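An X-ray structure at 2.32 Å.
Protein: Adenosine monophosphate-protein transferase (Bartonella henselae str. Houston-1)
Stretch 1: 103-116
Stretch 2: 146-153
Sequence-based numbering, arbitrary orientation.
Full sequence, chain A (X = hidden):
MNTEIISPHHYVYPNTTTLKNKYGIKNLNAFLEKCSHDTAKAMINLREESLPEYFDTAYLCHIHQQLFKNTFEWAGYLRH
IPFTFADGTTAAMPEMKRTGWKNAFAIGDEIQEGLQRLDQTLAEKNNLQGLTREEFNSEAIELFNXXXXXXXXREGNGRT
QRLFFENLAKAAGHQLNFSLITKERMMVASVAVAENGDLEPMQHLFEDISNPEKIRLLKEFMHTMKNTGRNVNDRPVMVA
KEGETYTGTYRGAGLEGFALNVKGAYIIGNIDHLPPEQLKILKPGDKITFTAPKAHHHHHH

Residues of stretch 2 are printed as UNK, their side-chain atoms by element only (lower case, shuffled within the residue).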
# COMPACT_ATOMS: atom_id res chain seq x y z
N ASN A 103 4.46 15.27 -13.48
CA ASN A 103 5.06 16.50 -12.98
C ASN A 103 6.17 16.25 -11.96
O ASN A 103 6.87 17.16 -11.51
CB ASN A 103 3.93 17.36 -12.40
CG ASN A 103 2.64 17.18 -13.17
OD1 ASN A 103 2.38 16.09 -13.68
ND2 ASN A 103 1.85 18.25 -13.30
N ALA A 104 6.37 15.00 -11.62
CA ALA A 104 7.44 14.53 -10.75
C ALA A 104 7.35 15.09 -9.33
O ALA A 104 6.30 15.55 -8.87
CB ALA A 104 8.74 14.86 -11.46
N PHE A 105 8.50 15.16 -8.68
CA PHE A 105 8.62 15.12 -7.24
C PHE A 105 9.18 16.44 -6.75
O PHE A 105 9.82 17.18 -7.50
CB PHE A 105 9.55 13.99 -6.75
CG PHE A 105 9.11 12.61 -7.13
CD1 PHE A 105 7.77 12.21 -6.98
CD2 PHE A 105 10.04 11.69 -7.63
CE1 PHE A 105 7.37 10.89 -7.34
CE2 PHE A 105 9.67 10.40 -7.98
CZ PHE A 105 8.33 9.99 -7.85
N ALA A 106 8.87 16.74 -5.49
CA ALA A 106 9.35 17.97 -4.89
C ALA A 106 10.88 17.96 -4.89
O ALA A 106 11.52 16.91 -4.78
CB ALA A 106 8.80 18.08 -3.45
N ILE A 107 11.45 19.16 -5.02
CA ILE A 107 12.89 19.34 -5.17
C ILE A 107 13.44 20.14 -3.98
O ILE A 107 12.98 21.27 -3.69
CB ILE A 107 13.19 20.02 -6.53
CG1 ILE A 107 12.88 19.03 -7.68
CG2 ILE A 107 14.61 20.54 -6.61
CD1 ILE A 107 13.05 19.65 -9.07
N GLY A 108 14.38 19.54 -3.24
CA GLY A 108 15.13 20.30 -2.24
C GLY A 108 14.25 20.94 -1.17
O GLY A 108 13.49 20.27 -0.45
N ASP A 109 14.35 22.27 -1.05
CA ASP A 109 13.62 22.99 -0.01
C ASP A 109 12.10 22.79 -0.12
O ASP A 109 11.41 22.90 0.90
CB ASP A 109 14.01 24.48 -0.06
CG ASP A 109 15.27 24.80 0.79
OD1 ASP A 109 16.17 23.94 0.91
OD2 ASP A 109 15.36 25.91 1.35
N GLU A 110 11.58 22.44 -1.32
CA GLU A 110 10.16 22.12 -1.48
C GLU A 110 9.75 20.92 -0.65
O GLU A 110 8.62 20.86 -0.16
CB GLU A 110 9.81 21.84 -2.95
CG GLU A 110 10.11 22.97 -3.95
CD GLU A 110 9.72 22.58 -5.38
OE1 GLU A 110 9.71 23.48 -6.26
OE2 GLU A 110 9.43 21.36 -5.62
N ILE A 111 10.61 19.90 -0.56
CA ILE A 111 10.35 18.78 0.35
C ILE A 111 10.14 19.30 1.77
O ILE A 111 9.13 19.00 2.42
CB ILE A 111 11.49 17.74 0.31
CG1 ILE A 111 11.63 17.16 -1.09
CG2 ILE A 111 11.28 16.61 1.35
CD1 ILE A 111 13.08 16.83 -1.41
N GLN A 112 11.08 20.14 2.22
CA GLN A 112 11.07 20.57 3.62
C GLN A 112 9.81 21.34 3.93
O GLN A 112 9.09 21.02 4.89
CB GLN A 112 12.31 21.42 3.92
CG GLN A 112 12.36 21.95 5.39
CD GLN A 112 12.69 20.87 6.42
OE1 GLN A 112 12.27 20.95 7.57
NE2 GLN A 112 13.47 19.86 6.02
N GLU A 113 9.51 22.36 3.12
CA GLU A 113 8.28 23.13 3.26
C GLU A 113 7.07 22.21 3.29
O GLU A 113 6.23 22.30 4.21
CB GLU A 113 8.15 24.12 2.10
CG GLU A 113 9.26 25.15 1.99
CD GLU A 113 9.23 25.87 0.63
OE1 GLU A 113 10.31 26.14 0.05
OE2 GLU A 113 8.12 26.13 0.12
N GLY A 114 7.00 21.27 2.32
CA GLY A 114 5.87 20.36 2.27
C GLY A 114 5.71 19.58 3.57
O GLY A 114 4.59 19.46 4.10
N LEU A 115 6.83 19.09 4.13
CA LEU A 115 6.66 18.27 5.34
C LEU A 115 6.22 19.12 6.51
O LEU A 115 5.36 18.70 7.31
CB LEU A 115 7.94 17.52 5.68
CG LEU A 115 8.28 16.43 4.68
CD1 LEU A 115 9.72 15.94 4.86
CD2 LEU A 115 7.22 15.29 4.81
N GLN A 116 6.74 20.36 6.59
CA GLN A 116 6.28 21.27 7.65
C GLN A 116 4.78 21.48 7.53
O GLN A 116 4.05 21.39 8.53
CB GLN A 116 7.06 22.59 7.58
CG GLN A 116 8.50 22.27 7.75
CD GLN A 116 9.41 23.46 7.66
OE1 GLN A 116 9.01 24.56 7.26
NE2 GLN A 116 10.66 23.25 8.01
N UNK A 146 -0.45 15.03 -1.30
CA UNK A 146 0.74 15.84 -1.04
C UNK A 146 1.97 14.97 -0.71
O UNK A 146 3.06 15.18 -1.26
c UNK A 146 0.47 16.83 0.09
o UNK A 146 1.70 17.28 0.60
N UNK A 147 1.81 13.99 0.19
CA UNK A 147 2.94 13.09 0.47
C UNK A 147 3.36 12.31 -0.77
O UNK A 147 4.54 11.96 -0.90
c UNK A 147 3.73 11.33 2.22
c UNK A 147 4.73 12.33 2.80
c UNK A 147 2.58 12.10 1.58
c UNK A 147 3.20 10.42 3.32
N UNK A 148 2.41 12.02 -1.68
CA UNK A 148 2.79 11.35 -2.92
C UNK A 148 3.77 12.20 -3.71
O UNK A 148 4.75 11.67 -4.26
c UNK A 148 1.57 11.08 -3.80
n UNK A 148 0.85 9.32 -5.26
o UNK A 148 1.69 8.79 -3.24
c UNK A 148 1.38 9.63 -4.08
N UNK A 149 3.49 13.51 -3.81
CA UNK A 149 4.34 14.41 -4.57
C UNK A 149 5.67 14.65 -3.86
O UNK A 149 6.71 14.81 -4.53
n UNK A 149 5.98 18.43 -5.96
c UNK A 149 4.28 16.65 -5.84
c UNK A 149 3.60 15.73 -4.82
o UNK A 149 5.07 17.92 -3.94
c UNK A 149 5.15 17.72 -5.16
N UNK A 150 5.67 14.65 -2.53
CA UNK A 150 6.87 15.01 -1.80
C UNK A 150 7.90 13.89 -1.88
O UNK A 150 9.06 14.13 -2.25
c UNK A 150 6.21 18.04 -0.44
c UNK A 150 6.51 15.39 -0.37
c UNK A 150 5.40 16.61 1.57
c UNK A 150 5.66 16.63 0.02
N UNK A 151 7.47 12.63 -1.63
CA UNK A 151 8.23 11.42 -1.96
C UNK A 151 9.59 11.58 -1.28
O UNK A 151 10.63 11.62 -1.95
n UNK A 151 10.05 8.30 -4.75
c UNK A 151 8.80 7.87 -4.62
n UNK A 151 8.06 8.87 -4.16
c UNK A 151 10.10 9.63 -4.39
c UNK A 151 8.32 11.30 -3.49
c UNK A 151 8.85 9.99 -3.99
N UNK A 152 9.58 11.85 0.02
CA UNK A 152 10.77 12.43 0.66
C UNK A 152 11.92 11.47 0.89
O UNK A 152 12.96 11.96 1.36
c UNK A 152 9.10 12.02 2.38
c UNK A 152 10.24 12.96 2.02
c UNK A 152 8.48 11.60 0.98
N UNK A 153 11.76 10.14 0.72
CA UNK A 153 12.85 9.20 0.99
C UNK A 153 13.55 8.79 -0.30
O UNK A 153 12.99 8.87 -1.39
c UNK A 153 10.37 8.36 3.19
c UNK A 153 10.58 8.89 5.53
c UNK A 153 12.39 7.94 1.75
c UNK A 153 9.78 8.69 4.41
c UNK A 153 11.76 8.24 3.07
c UNK A 153 12.54 8.45 4.19
c UNK A 153 11.97 8.76 5.41
O HOH W 1 1.99 18.92 2.78

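Position 146 has one side-chain carbon followed by one oxygen. No atom of stretch 1 is in direct contact with that side chain, but a water bridges the gap. The water O donates to Gly-114 O at 3.0 Å and is hydrogen-bonded to the side-chain oxygen. The residue is Ser-146, and its OG lies 2.7 Å from the water O.

Position 147 has four side-chain carbons, forked at the second. The end of the side chain approaches Leu-115 loosely. This is Leu-147, with rotamer t, p. Its CD1 is 4.4 Å from Leu-115 CD2.

Position 148 carries two carbons, the second bearing one oxygen and one nitrogen. That is a short amide, and it touches nothing on stretch 1. The residue is Asn-148. Asn-148 CB stays 6.8 Å from Phe-105 CE1, the side chain's nearest approach, and OD1 is hydrogen-bonded elsewhere in the structure. Only the backbone comes close, with Asn-148 O 4.1 Å from Phe-105 CD1.

Position 149 has three carbons, the third bearing one oxygen and one nitrogen. The chain is one carbon longer than at 148 and touches Ala-104 and Ala-106. This is Gln-149. Its CG is 3.8 Å from Ala-104 O, and its OE1 is 3.8 Å from Ala-106 CB. The backbone makes the polar link: Ala-106 N donates to Gln-149 O at 3.1 Å. The same oxygen accepts a CA-H...O contact from Phe-105 CA at 3.3 Å.

Position 150 again has four carbons, forked at the second. Its CA-to-CB bond points away, yet the end of the side chain reaches Ala-106, Gly-114 and Leu-115. The residue is Leu-150, in rotamer m, t. CD2 lies 3.6 Å from Gly-114 CA and 4.0 Å from Ala-106 CB. CD1 is 3.9 Å from Leu-115 CD2. An ideal CB on Gly-114 would be 2.1 Å from Leu-150 CD2, a clash, so the bare glycine leaves room for this methyl.

Position 151 has one carbon and then a five-membered ring of three carbons and two nitrogens, lying flat against the ring of Phe-105. It is His-151. The two rings stack face to face, with planes at 2°. His-151 CB also sits over the Phe-105 face, 3.6 Å from Phe-105 CD1. Phi is positive here, where the chain leaves the helix.

Position 152 has three carbons closing a ring onto the backbone N. They pack on Ile-111 and Leu-115. This is Pro-152. Its CB packs 3.9 Å from Ile-111 CG2 and 4.1 Å from Leu-115 CD1.

Position 153 has one carbon and a six-carbon ring. It touches nothing on stretch 1. This is Phe-153, which is buried.

The contact combines one direct hydrogen bond, an aromatic stack and apolar packing. The helices run nearly antiparallel, at 158°. Leu-150 has the largest covered area and fills the space beside Gly-114.

Stretch 2, residues 146-153: SLNQLHPF
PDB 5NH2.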